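Local coordinates for protein DynF (Micromonospora chersina, PDB 6UBL) that is of unknown function but belongs to the dynemicin enediyne biosynthesis pathway and folds as a beta barrel that holds palmitic acid, so it probably binds an elongated apolar molecule, at residues G10-Q14 and V81-L85; P29-P33 and S71-W76; V58-V64 and M88-C94; A134-I138 and L148-E152; I175-L181 and A193-L198. Where two conformers were deposited one is given. Residue numbers count along the deposited sequence, not the author numbering.

Interaction 1: G10-Q14 and V81-L85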
# COMPACT_ATOMS: atom_id res chain seq x y z
N GLY A 10 -1.09 0.31 10.47
CA GLY A 10 -0.23 -0.65 11.12
C GLY A 10 -0.53 -0.70 12.60
O GLY A 10 -1.65 -0.36 13.01
N ARG A 11 0.43 -1.07 13.42
CA ARG A 11 0.19 -1.33 14.83
C ARG A 11 0.37 -0.06 15.65
O ARG A 11 1.40 0.61 15.52
CB ARG A 11 1.16 -2.38 15.32
CG ARG A 11 0.86 -2.92 16.67
CD ARG A 11 1.84 -4.00 17.03
NE ARG A 11 1.45 -4.65 18.26
CZ ARG A 11 2.25 -5.42 19.00
NH1 ARG A 11 3.50 -5.62 18.64
NH2 ARG A 11 1.78 -5.97 20.11
N PRO A 12 -0.59 0.29 16.51
CA PRO A 12 -0.38 1.45 17.39
C PRO A 12 0.74 1.23 18.40
O PRO A 12 0.94 0.13 18.92
CB PRO A 12 -1.73 1.64 18.09
CG PRO A 12 -2.72 0.94 17.21
CD PRO A 12 -1.97 -0.22 16.61
N VAL A 13 1.49 2.30 18.65
CA VAL A 13 2.58 2.33 19.62
C VAL A 13 2.34 3.48 20.58
O VAL A 13 2.01 4.59 20.16
CB VAL A 13 3.94 2.50 18.91
CG1 VAL A 13 5.05 2.71 19.92
CG2 VAL A 13 4.23 1.30 18.01
N GLN A 14 2.52 3.21 21.87
CA GLN A 14 2.27 4.22 22.90
C GLN A 14 3.36 5.28 22.89
O GLN A 14 4.54 4.99 22.69
CB GLN A 14 2.23 3.55 24.27
CG GLN A 14 2.19 4.52 25.43
CD GLN A 14 1.62 3.89 26.69
OE1 GLN A 14 0.62 3.17 26.64
NE2 GLN A 14 2.25 4.15 27.83
N VAL A 81 11.15 -4.01 16.48
CA VAL A 81 10.69 -2.72 16.98
C VAL A 81 9.53 -2.27 16.11
O VAL A 81 9.62 -2.29 14.88
CB VAL A 81 11.82 -1.67 16.98
CG1 VAL A 81 11.28 -0.29 17.32
CG2 VAL A 81 12.92 -2.07 17.97
N TYR A 82 8.44 -1.86 16.76
CA TYR A 82 7.27 -1.30 16.09
C TYR A 82 7.33 0.22 16.20
O TYR A 82 7.76 0.76 17.21
CB TYR A 82 6.00 -1.85 16.74
CG TYR A 82 5.88 -3.32 16.43
CD1 TYR A 82 5.26 -3.75 15.27
CD2 TYR A 82 6.45 -4.27 17.26
CE1 TYR A 82 5.18 -5.09 14.96
CE2 TYR A 82 6.38 -5.62 16.97
CZ TYR A 82 5.73 -6.01 15.81
OH TYR A 82 5.65 -7.35 15.49
N THR A 83 6.92 0.90 15.14
CA THR A 83 7.09 2.34 15.05
C THR A 83 5.77 2.99 14.66
O THR A 83 4.92 2.37 14.01
CB THR A 83 8.14 2.70 13.99
OG1 THR A 83 7.71 2.22 12.71
CG2 THR A 83 9.50 2.09 14.32
N ASN A 84 5.58 4.23 15.09
CA ASN A 84 4.54 5.09 14.53
C ASN A 84 5.21 6.40 14.13
O ASN A 84 6.01 6.95 14.88
CB ASN A 84 3.43 5.47 15.53
CG ASN A 84 2.48 4.34 15.90
OD1 ASN A 84 1.65 4.52 16.80
ND2 ASN A 84 2.55 3.19 15.22
N LEU A 85 4.83 6.93 12.97
CA LEU A 85 5.23 8.26 12.55
C LEU A 85 4.19 9.22 13.11
O LEU A 85 3.03 9.18 12.70
CB LEU A 85 5.30 8.33 11.03
CG LEU A 85 5.60 9.66 10.36
CD1 LEU A 85 6.91 10.23 10.86
CD2 LEU A 85 5.63 9.48 8.84
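The side-chain amide of N84 takes the place of a strand partner for the loop G10-Q14. Its ND2 donates to the carbonyl O of R11 at 2.8 Å, and its OD1 accepts from the backbone N of V13 at 2.9 Å, so one planar group satisfies both a donor and an acceptor of the loop; asparagine suits the place because it carries both functions on a short stem. The second hydrogen of N84 ND2 goes to the carbonyl O of T83, 2.8 Å away, which helps to hold the amide in this orientation. R11 makes the other polar contact. Its guanidinium turns an edge, led by NH1, to the face of the Y82 ring in a cation-pi interaction, with R11 CZ 4.7 Å from the ring centroid, while R11 CD adds a CH-pi contact at 4.1 Å to the same centroid. The fully extended R11 side chain also reaches the second subunit, where its NE hydrogen-bonds to the backbone O of D188. Strand 81-92 belongs to the beta barrel, between strands 54-68 and 108-115, and the irregular loop drapes across it without forming a bridge. T83 turns away from the loop, its side chain about 4 Å from the bound palmitic acid. V13 supplies the apolar packing: its CG2 lies 3.8 Å from CB of Y82, and its compact branched side chain covers the strand beside the tyrosine.

Interaction 2: P29-P33 and S71-W76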
# COMPACT_ATOMS: atom_id res chain seq x y z
N PRO A 29 25.37 1.11 16.82
CA PRO A 29 24.99 0.06 15.86
C PRO A 29 24.70 -1.26 16.57
O PRO A 29 25.24 -1.55 17.64
CB PRO A 29 26.21 -0.05 14.94
CG PRO A 29 26.99 1.22 15.14
CD PRO A 29 26.74 1.61 16.57
N TRP A 30 23.85 -2.06 15.94
CA TRP A 30 23.59 -3.44 16.34
C TRP A 30 23.04 -3.55 17.76
O TRP A 30 23.21 -4.58 18.41
CB TRP A 30 24.85 -4.30 16.20
CG TRP A 30 25.55 -4.20 14.87
CD1 TRP A 30 26.80 -3.70 14.66
CD2 TRP A 30 25.06 -4.65 13.59
NE1 TRP A 30 27.12 -3.79 13.32
CE2 TRP A 30 26.07 -4.37 12.65
CE3 TRP A 30 23.87 -5.24 13.16
CZ2 TRP A 30 25.93 -4.66 11.30
CZ3 TRP A 30 23.73 -5.53 11.81
CH2 TRP A 30 24.76 -5.24 10.89
N THR A 31 22.40 -2.50 18.27
CA THR A 31 21.98 -2.43 19.66
C THR A 31 20.52 -2.02 19.75
O THR A 31 20.17 -0.89 19.34
CB THR A 31 22.87 -1.46 20.42
OG1 THR A 31 24.23 -1.89 20.35
CG2 THR A 31 22.45 -1.35 21.88
N PRO A 32 19.62 -2.89 20.21
CA PRO A 32 18.21 -2.50 20.36
C PRO A 32 18.09 -1.39 21.39
O PRO A 32 18.52 -1.55 22.55
CB PRO A 32 17.54 -3.79 20.86
CG PRO A 32 18.44 -4.91 20.36
CD PRO A 32 19.83 -4.32 20.52
N PRO A 33 17.53 -0.23 21.03
CA PRO A 33 17.49 0.90 21.97
C PRO A 33 16.30 0.83 22.91
O PRO A 33 15.29 0.18 22.65
CB PRO A 33 17.36 2.11 21.04
CG PRO A 33 16.57 1.58 19.88
CD PRO A 33 17.06 0.16 19.68
N SER A 71 11.93 -2.78 22.37
CA SER A 71 12.34 -3.90 21.53
C SER A 71 11.81 -5.20 22.11
O SER A 71 11.75 -5.36 23.33
CB SER A 71 13.86 -3.98 21.44
OG SER A 71 14.23 -5.11 20.68
N THR A 72 11.42 -6.12 21.23
CA THR A 72 10.95 -7.41 21.71
C THR A 72 12.07 -8.26 22.30
O THR A 72 11.79 -9.29 22.91
CB THR A 72 10.28 -8.20 20.58
OG1 THR A 72 11.26 -8.47 19.54
CG2 THR A 72 9.13 -7.41 20.00
N SER A 73 13.32 -7.86 22.10
CA SER A 73 14.45 -8.56 22.70
C SER A 73 15.59 -7.58 22.89
O SER A 73 15.75 -6.62 22.14
CB SER A 73 14.94 -9.71 21.80
OG SER A 73 16.05 -10.36 22.39
N GLY A 74 16.40 -7.86 23.91
CA GLY A 74 17.65 -7.14 24.08
C GLY A 74 18.77 -7.63 23.20
O GLY A 74 19.83 -6.99 23.15
N GLU A 75 18.58 -8.76 22.53
CA GLU A 75 19.56 -9.31 21.60
C GLU A 75 19.18 -8.93 20.18
O GLU A 75 18.05 -9.19 19.75
CB GLU A 75 19.59 -10.83 21.72
CG GLU A 75 19.60 -11.33 23.15
CD GLU A 75 20.96 -11.22 23.82
OE1 GLU A 75 21.96 -10.99 23.11
OE2 GLU A 75 21.01 -11.33 25.06
N TRP A 76 20.12 -8.33 19.45
CA TRP A 76 19.83 -7.80 18.12
C TRP A 76 19.17 -8.83 17.21
O TRP A 76 18.17 -8.54 16.56
CB TRP A 76 21.12 -7.25 17.48
CG TRP A 76 20.95 -6.75 16.07
CD1 TRP A 76 21.19 -7.46 14.93
CD2 TRP A 76 20.52 -5.45 15.66
NE1 TRP A 76 20.94 -6.67 13.82
CE2 TRP A 76 20.53 -5.43 14.25
CE3 TRP A 76 20.14 -4.29 16.34
CZ2 TRP A 76 20.16 -4.31 13.51
CZ3 TRP A 76 19.77 -3.18 15.61
CH2 TRP A 76 19.78 -3.19 14.21
O HOH W 1 13.76 -1.73 24.03
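This is a surface contact between two loops at one end of the barrel, P29-P33 leading into strand 37-50 and S71-W76 lying between strands 54-68 and 81-92. Its heart is an offset edge-to-face pair of tryptophans: the six-membered ring of W30 points its edge at the five-membered ring of W76, centroids 5.1 Å apart and planes at 85°. CA of W30 adds a CH-pi contact, 3.8 Å from the centroid of the W76 six-membered ring. The W76 indole NH is hydrogen-bonded to the backbone O of S127, which helps to fix the ring as a platform. P32, rigid and compact, packs into the bend of the other loop, with its CB 3.6 Å from S71 OG and its CG 3.9 Å from W76 CA. That bend includes an ST turn, S73 OG accepting from E75 N at 3.0 Å. No direct hydrogen bond joins the loops; a water bridges them, donating to P33 O at 2.8 Å and accepting from S71 N at 2.7 Å.

Interaction 3: V58-V64 and M88-C94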
# COMPACT_ATOMS: atom_id res chain seq x y z
N VAL A 58 10.43 17.33 -7.38
CA VAL A 58 10.58 18.33 -6.34
C VAL A 58 11.42 17.75 -5.21
O VAL A 58 11.17 16.63 -4.75
CB VAL A 58 9.23 18.81 -5.79
CG1 VAL A 58 9.44 19.91 -4.75
CG2 VAL A 58 8.34 19.30 -6.91
N ALA A 59 12.40 18.53 -4.75
CA ALA A 59 13.24 18.15 -3.63
C ALA A 59 12.67 18.73 -2.35
O ALA A 59 12.27 19.90 -2.30
CB ALA A 59 14.66 18.69 -3.84
N PHE A 60 12.66 17.92 -1.29
CA PHE A 60 12.11 18.30 -0.01
C PHE A 60 13.15 18.11 1.10
O PHE A 60 14.01 17.23 1.02
CB PHE A 60 10.91 17.42 0.36
CG PHE A 60 9.71 17.62 -0.51
CD1 PHE A 60 9.64 17.05 -1.77
CD2 PHE A 60 8.64 18.37 -0.05
CE1 PHE A 60 8.52 17.23 -2.56
CE2 PHE A 60 7.53 18.56 -0.84
CZ PHE A 60 7.46 17.99 -2.10
N ASP A 61 13.03 18.93 2.14
CA ASP A 61 13.85 18.82 3.33
C ASP A 61 12.94 19.04 4.53
O ASP A 61 11.96 19.79 4.45
CB ASP A 61 15.00 19.84 3.31
CG ASP A 61 15.95 19.67 4.47
OD1 ASP A 61 16.44 18.54 4.68
OD2 ASP A 61 16.25 20.68 5.15
N GLY A 62 13.25 18.37 5.63
CA GLY A 62 12.44 18.56 6.81
C GLY A 62 12.76 17.58 7.92
O GLY A 62 13.93 17.23 8.12
N TRP A 63 11.74 17.16 8.65
CA TRP A 63 11.96 16.32 9.81
C TRP A 63 10.78 15.40 10.03
O TRP A 63 9.67 15.62 9.52
CB TRP A 63 12.23 17.17 11.06
CG TRP A 63 11.23 18.27 11.29
CD1 TRP A 63 11.36 19.58 10.93
CD2 TRP A 63 9.95 18.16 11.94
NE1 TRP A 63 10.25 20.29 11.32
CE2 TRP A 63 9.37 19.44 11.93
CE3 TRP A 63 9.25 17.10 12.51
CZ2 TRP A 63 8.12 19.70 12.49
CZ3 TRP A 63 8.01 17.35 13.06
CH2 TRP A 63 7.45 18.63 13.05
N VAL A 64 11.04 14.34 10.79
CA VAL A 64 10.02 13.40 11.23
C VAL A 64 10.24 13.14 12.72
O VAL A 64 11.36 13.24 13.23
CB VAL A 64 10.03 12.08 10.45
CG1 VAL A 64 9.63 12.30 9.00
CG2 VAL A 64 11.41 11.42 10.54
N MET A 88 5.33 15.17 11.21
CA MET A 88 6.23 15.40 10.09
C MET A 88 6.09 16.84 9.62
O MET A 88 5.04 17.46 9.79
CB MET A 88 5.91 14.47 8.92
CG MET A 88 6.81 14.61 7.70
SD MET A 88 6.45 13.26 6.55
CE MET A 88 4.77 13.61 6.07
N LYS A 89 7.17 17.36 9.04
CA LYS A 89 7.08 18.56 8.22
C LYS A 89 8.21 18.48 7.20
O LYS A 89 9.38 18.48 7.58
CB LYS A 89 7.21 19.85 9.04
CG LYS A 89 7.00 21.11 8.19
CD LYS A 89 6.94 22.40 8.99
CE LYS A 89 6.42 23.57 8.14
NZ LYS A 89 6.18 24.82 8.92
N MET A 90 7.86 18.38 5.92
CA MET A 90 8.85 18.50 4.86
C MET A 90 8.39 19.58 3.88
O MET A 90 7.20 19.69 3.59
CB MET A 90 9.03 17.19 4.12
CG MET A 90 9.54 16.08 5.01
SD MET A 90 9.81 14.56 4.13
CE MET A 90 11.39 14.93 3.37
N VAL A 91 9.34 20.35 3.38
CA VAL A 91 9.04 21.47 2.50
C VAL A 91 9.89 21.37 1.24
O VAL A 91 11.09 21.07 1.31
CB VAL A 91 9.27 22.83 3.21
CG1 VAL A 91 9.01 23.98 2.25
CG2 VAL A 91 8.41 22.94 4.45
N GLY A 92 9.27 21.65 0.10
CA GLY A 92 9.99 21.72 -1.16
C GLY A 92 9.34 22.78 -2.03
O GLY A 92 8.23 23.23 -1.77
N GLU A 93 10.05 23.15 -3.09
CA GLU A 93 9.60 24.26 -3.91
C GLU A 93 9.86 23.97 -5.38
O GLU A 93 10.80 23.25 -5.74
CB GLU A 93 10.28 25.56 -3.51
CG GLU A 93 9.40 26.79 -3.66
CD GLU A 93 9.70 27.82 -2.58
OE1 GLU A 93 10.09 27.41 -1.47
OE2 GLU A 93 9.54 29.02 -2.85
N CYS A 94 9.02 24.57 -6.21
CA CYS A 94 8.93 24.23 -7.62
C CYS A 94 8.20 25.37 -8.30
O CYS A 94 7.21 25.89 -7.78
CB CYS A 94 8.18 22.90 -7.69
SG CYS A 94 7.54 22.42 -9.26
O HOH W 2 12.90 21.15 -6.05
O HOH W 3 12.77 22.28 -3.18
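F60, M90, V64 and M88 form the apolar side of this strand pair. CB of F60 meets CE of M90 at 3.9 Å, and CG1 of V64 meets CG of M88 at the same distance. The F60 ring lies against G92, whose CA sits 4.2 Å from the ring centroid; a side chain at G92 would clash with A59 O and V58 CG1, so glycine fits this place. M88, whose flexible apolar side chain suits a lipid-like ligand, touches the bound palmitic acid. Strands 54-68 and 81-92 run antiparallel here as neighbouring staves of the barrel, at 153° and 4.3 Å between the axes of the short segments. Two hydrogen-bonded pairs join them: D61 N to V91 O (3.0 Å) and V91 N to D61 O (2.9 Å), then W63 N to K89 O (2.9 Å) and K89 N to W63 O (3.1 Å). D61, W63, K89 and V91 occupy the other face, where W63 CZ2 lies 3.6 Å from K89 CB. Toward E93 the strands part and two waters enter: one joins A59 N to E93 O, both at 3.0 Å, the other A59 O (2.6 Å) to E93 N (2.9 Å).

Interaction 4: A134-I138 and L148-E152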
# COMPACT_ATOMS: atom_id res chain seq x y z
N ALA A 134 4.18 2.83 6.71
CA ALA A 134 3.02 3.05 5.86
C ALA A 134 2.39 4.38 6.28
O ALA A 134 1.98 4.52 7.44
CB ALA A 134 2.01 1.91 6.03
N VAL A 135 2.33 5.34 5.36
CA VAL A 135 2.10 6.74 5.71
C VAL A 135 0.85 7.29 5.04
O VAL A 135 0.67 7.15 3.83
CB VAL A 135 3.32 7.60 5.36
CG1 VAL A 135 3.05 9.08 5.63
CG2 VAL A 135 4.54 7.14 6.14
N GLY A 136 0.04 7.98 5.84
CA GLY A 136 -1.04 8.83 5.33
C GLY A 136 -0.63 10.29 5.43
O GLY A 136 -0.45 10.81 6.53
N ALA A 137 -0.47 10.95 4.29
CA ALA A 137 0.09 12.29 4.24
C ALA A 137 -0.90 13.31 3.70
O ALA A 137 -1.91 12.98 3.09
CB ALA A 137 1.36 12.31 3.37
N ILE A 138 -0.56 14.59 3.93
CA ILE A 138 -1.24 15.72 3.33
C ILE A 138 -0.20 16.52 2.56
O ILE A 138 0.84 16.88 3.13
CB ILE A 138 -1.87 16.63 4.40
CG1 ILE A 138 -2.83 15.84 5.29
CG2 ILE A 138 -2.57 17.82 3.74
CD1 ILE A 138 -4.06 15.39 4.57
N LEU A 148 -3.80 17.96 -1.04
CA LEU A 148 -4.03 16.60 -1.50
C LEU A 148 -3.72 15.61 -0.39
O LEU A 148 -2.94 15.89 0.52
CB LEU A 148 -3.17 16.28 -2.73
CG LEU A 148 -3.24 17.27 -3.89
CD1 LEU A 148 -2.41 16.79 -5.06
CD2 LEU A 148 -4.70 17.47 -4.28
N MET A 149 -4.36 14.44 -0.48
CA MET A 149 -4.13 13.37 0.47
C MET A 149 -4.10 12.05 -0.28
O MET A 149 -4.52 11.95 -1.43
CB MET A 149 -5.25 13.30 1.51
CG MET A 149 -6.64 13.32 0.90
SD MET A 149 -7.93 12.92 2.10
CE MET A 149 -7.55 11.20 2.39
N ASN A 150 -3.60 11.02 0.40
CA ASN A 150 -3.60 9.66 -0.12
C ASN A 150 -4.48 8.77 0.75
O ASN A 150 -4.41 8.83 1.98
CB ASN A 150 -2.18 9.10 -0.22
CG ASN A 150 -1.46 9.10 1.12
OD1 ASN A 150 -1.31 10.14 1.75
ND2 ASN A 150 -0.98 7.92 1.54
N ARG A 151 -5.32 7.96 0.10
CA ARG A 151 -6.07 6.91 0.78
C ARG A 151 -5.30 5.60 0.84
O ARG A 151 -5.42 4.85 1.81
CB ARG A 151 -7.40 6.67 0.07
CG ARG A 151 -8.49 7.66 0.46
CD ARG A 151 -9.85 7.34 -0.16
NE ARG A 151 -10.87 8.23 0.40
CZ ARG A 151 -12.10 8.38 -0.09
NH1 ARG A 151 -12.49 7.69 -1.16
NH2 ARG A 151 -12.95 9.20 0.50
N GLU A 152 -4.54 5.32 -0.19
CA GLU A 152 -3.62 4.20 -0.19
C GLU A 152 -2.35 4.63 0.53
O GLU A 152 -1.73 5.63 0.13
CB GLU A 152 -3.32 3.94 -1.66
CG GLU A 152 -2.43 2.82 -1.98
CD GLU A 152 -2.31 2.69 -3.48
OE1 GLU A 152 -3.32 2.89 -4.19
OE2 GLU A 152 -1.20 2.39 -3.95
O HOH W 4 -3.64 10.87 3.80
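Hydrogen bonds from a single side chain dominate here. N150 ND2 donates to V135 O at 2.9 Å, and N150 OD1 accepts from A137 N at 2.8 Å, so the amide pairs with the backbone on both sides of G136 as a strand neighbour would. The remaining hydrogen of N150 ND2 goes to E152 O, 2.8 Å away, tying the chain beyond strand 146-149 to it. One water adds a bridge, lying 2.8 Å from both A137 O and N150 O. The segments belong to the beta hairpin of strands 129-141 and 146-149, part of the barrel wall, and their touching parts run 163° apart. Where the backbones draw close, weaker CA-H...O contacts replace the amide: I138 CA to L148 O at 3.3 Å and M149 CA to A137 O at 3.5 Å. Apolar packing is slight, I138 CD1 lying 3.9 Å from M149 CB. The small A137 has its side chain about 4 Å from the bound palmitic acid. The segment ends at the dimer interface: E152 forms a salt bridge with R132 and R151 NH1 hydrogen-bonds to the backbone O of G10, both of the second subunit, while R151 NH2 forms a salt bridge with D188 of its own chain.

Interaction 5: I175-L181 and A193-L198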
# COMPACT_ATOMS: atom_id res chain seq x y z
N ILE A 175 6.31 2.52 -4.84
CA ILE A 175 5.19 2.94 -5.66
C ILE A 175 5.35 2.26 -7.01
O ILE A 175 6.34 2.48 -7.72
CB ILE A 175 5.17 4.47 -5.83
CG1 ILE A 175 4.99 5.13 -4.46
CG2 ILE A 175 4.09 4.87 -6.82
CD1 ILE A 175 5.46 6.58 -4.41
N TYR A 176 4.38 1.42 -7.38
CA TYR A 176 4.41 0.76 -8.69
C TYR A 176 3.66 1.65 -9.67
O TYR A 176 2.42 1.66 -9.70
CB TYR A 176 3.89 -0.67 -8.64
CG TYR A 176 4.13 -1.39 -9.94
CD1 TYR A 176 5.41 -1.81 -10.32
CD2 TYR A 176 3.07 -1.68 -10.81
CE1 TYR A 176 5.63 -2.44 -11.52
CE2 TYR A 176 3.29 -2.33 -12.01
CZ TYR A 176 4.57 -2.72 -12.37
OH TYR A 176 4.79 -3.36 -13.54
N ARG A 177 4.42 2.43 -10.45
CA ARG A 177 3.91 3.25 -11.54
C ARG A 177 3.17 4.51 -11.09
O ARG A 177 3.45 5.59 -11.61
CB ARG A 177 3.08 2.41 -12.50
CG ARG A 177 3.81 1.17 -12.97
CD ARG A 177 3.11 0.54 -14.15
NE ARG A 177 3.63 1.08 -15.40
CZ ARG A 177 3.31 0.62 -16.60
NH1 ARG A 177 2.42 -0.36 -16.72
NH2 ARG A 177 3.84 1.17 -17.68
N MET A 178 2.25 4.38 -10.13
CA MET A 178 1.48 5.55 -9.72
C MET A 178 0.81 5.31 -8.37
O MET A 178 0.38 4.19 -8.04
CB MET A 178 0.42 5.90 -10.79
CG MET A 178 -0.71 4.87 -10.90
SD MET A 178 -1.86 5.06 -12.29
CE MET A 178 -0.84 4.46 -13.64
N MET A 179 0.71 6.41 -7.60
CA MET A 179 0.00 6.45 -6.31
C MET A 179 -0.99 7.61 -6.40
O MET A 179 -0.56 8.77 -6.55
CB MET A 179 1.02 6.71 -5.19
CG MET A 179 0.50 7.52 -4.00
SD MET A 179 -0.55 6.54 -2.90
CE MET A 179 0.57 5.24 -2.40
N PRO A 180 -2.30 7.36 -6.28
CA PRO A 180 -3.27 8.46 -6.42
C PRO A 180 -3.19 9.47 -5.28
O PRO A 180 -3.04 9.11 -4.11
CB PRO A 180 -4.63 7.75 -6.44
CG PRO A 180 -4.34 6.29 -6.64
CD PRO A 180 -2.97 6.06 -6.07
N LEU A 181 -3.29 10.74 -5.64
CA LEU A 181 -3.41 11.85 -4.70
C LEU A 181 -4.73 12.56 -4.92
O LEU A 181 -5.05 12.95 -6.05
CB LEU A 181 -2.24 12.82 -4.83
CG LEU A 181 -0.86 12.19 -4.58
CD1 LEU A 181 0.23 13.24 -4.80
CD2 LEU A 181 -0.75 11.59 -3.18
N ALA A 193 -3.70 14.25 -8.95
CA ALA A 193 -2.33 14.03 -9.35
C ALA A 193 -1.94 12.64 -8.88
O ALA A 193 -2.66 11.99 -8.11
CB ALA A 193 -1.40 15.09 -8.76
N TYR A 194 -0.78 12.18 -9.35
CA TYR A 194 -0.22 10.91 -8.92
C TYR A 194 1.22 11.12 -8.51
O TYR A 194 1.99 11.78 -9.21
CB TYR A 194 -0.31 9.88 -10.06
CG TYR A 194 -1.73 9.61 -10.48
CD1 TYR A 194 -2.36 10.42 -11.41
CD2 TYR A 194 -2.44 8.55 -9.94
CE1 TYR A 194 -3.67 10.20 -11.80
CE2 TYR A 194 -3.75 8.30 -10.32
CZ TYR A 194 -4.35 9.12 -11.24
OH TYR A 194 -5.66 8.88 -11.61
N LEU A 195 1.58 10.53 -7.37
CA LEU A 195 2.98 10.42 -6.98
C LEU A 195 3.53 9.20 -7.69
O LEU A 195 3.04 8.08 -7.51
CB LEU A 195 3.04 10.25 -5.46
CG LEU A 195 4.40 10.14 -4.76
CD1 LEU A 195 5.16 11.44 -4.89
CD2 LEU A 195 4.15 9.79 -3.30
N THR A 196 4.53 9.42 -8.56
CA THR A 196 5.05 8.34 -9.38
C THR A 196 6.37 7.77 -8.87
O THR A 196 6.75 6.66 -9.26
CB THR A 196 5.23 8.79 -10.84
OG1 THR A 196 6.09 9.93 -10.90
CG2 THR A 196 3.88 9.12 -11.46
N SER A 197 7.12 8.53 -8.06
CA SER A 197 8.30 7.98 -7.42
C SER A 197 8.67 8.86 -6.24
O SER A 197 8.30 10.04 -6.18
CB SER A 197 9.48 7.86 -8.38
OG SER A 197 10.01 9.13 -8.67
N LEU A 198 9.40 8.27 -5.30
CA LEU A 198 9.88 8.98 -4.12
C LEU A 198 11.11 8.25 -3.62
O LEU A 198 11.08 7.02 -3.47
CB LEU A 198 8.78 8.99 -3.05
CG LEU A 198 9.05 9.92 -1.86
CD1 LEU A 198 7.77 10.39 -1.21
CD2 LEU A 198 9.93 9.19 -0.85
O HOH W 5 8.18 4.48 -8.00
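The I175 side chain is the main bump at one end of this hairpin, filling the hollow between L195 and L198: its CD1 lies 3.6 Å from L195 CD2 and 4.3 Å from L198 CB. L181 CD1 lies 4.2 Å and M179 CG 4.0 Å from L195 CB, so three residues of segment 175-181 approach the L195 side chain. Y194 is the broad surface of the other face. P180 packs its CB 4.0 Å from Y194 CE2, and M178 puts its SD 4.7 Å from the Y194 ring centroid, an oblique Met-aromatic contact. Strands 170-183 and 193-205 are antiparallel, joined by M179 N to L195 O and L195 N to M179 O, both 2.9 Å, and by L181 N to A193 O at 2.8 Å. Proline fits at 180: it has no N-H, and a non-hydrogen-bonded position asks for none toward Y194. Around Y176 and R177 the pairing is interrupted, and a water lies 2.7 Å from I175 O and 2.9 Å from T196 O. The I175, L195 and L198 face is apolar and L198 touches the palmitic acid, whereas M178, P180 and Y194 border the second subunit, to which R177 makes salt bridges with E124, D159 and D119.

In the fold
All five contacts belong to one curled sheet or the loops that edge it. Interactions 1 and 3 share strand 81-92, cross along the chain and touch through L85 and V64, although their centres are about 23 Å apart. Interaction 2 is nested within the loop closed by interaction 1 and touches it where V81 meets S71; its centre lies about 31 to 34 Å from those of interactions 3, 4 and 5. Interactions 4 and 5, centres about 11 Å apart, lie in hairpins separated by strand 154-161 and touch through L148, N150 and E152 on M179, P180 and L181. Interactions 1, 4 and 5 also meet the second subunit, so the wall enclosing palmitic acid contributes to the dimer interface.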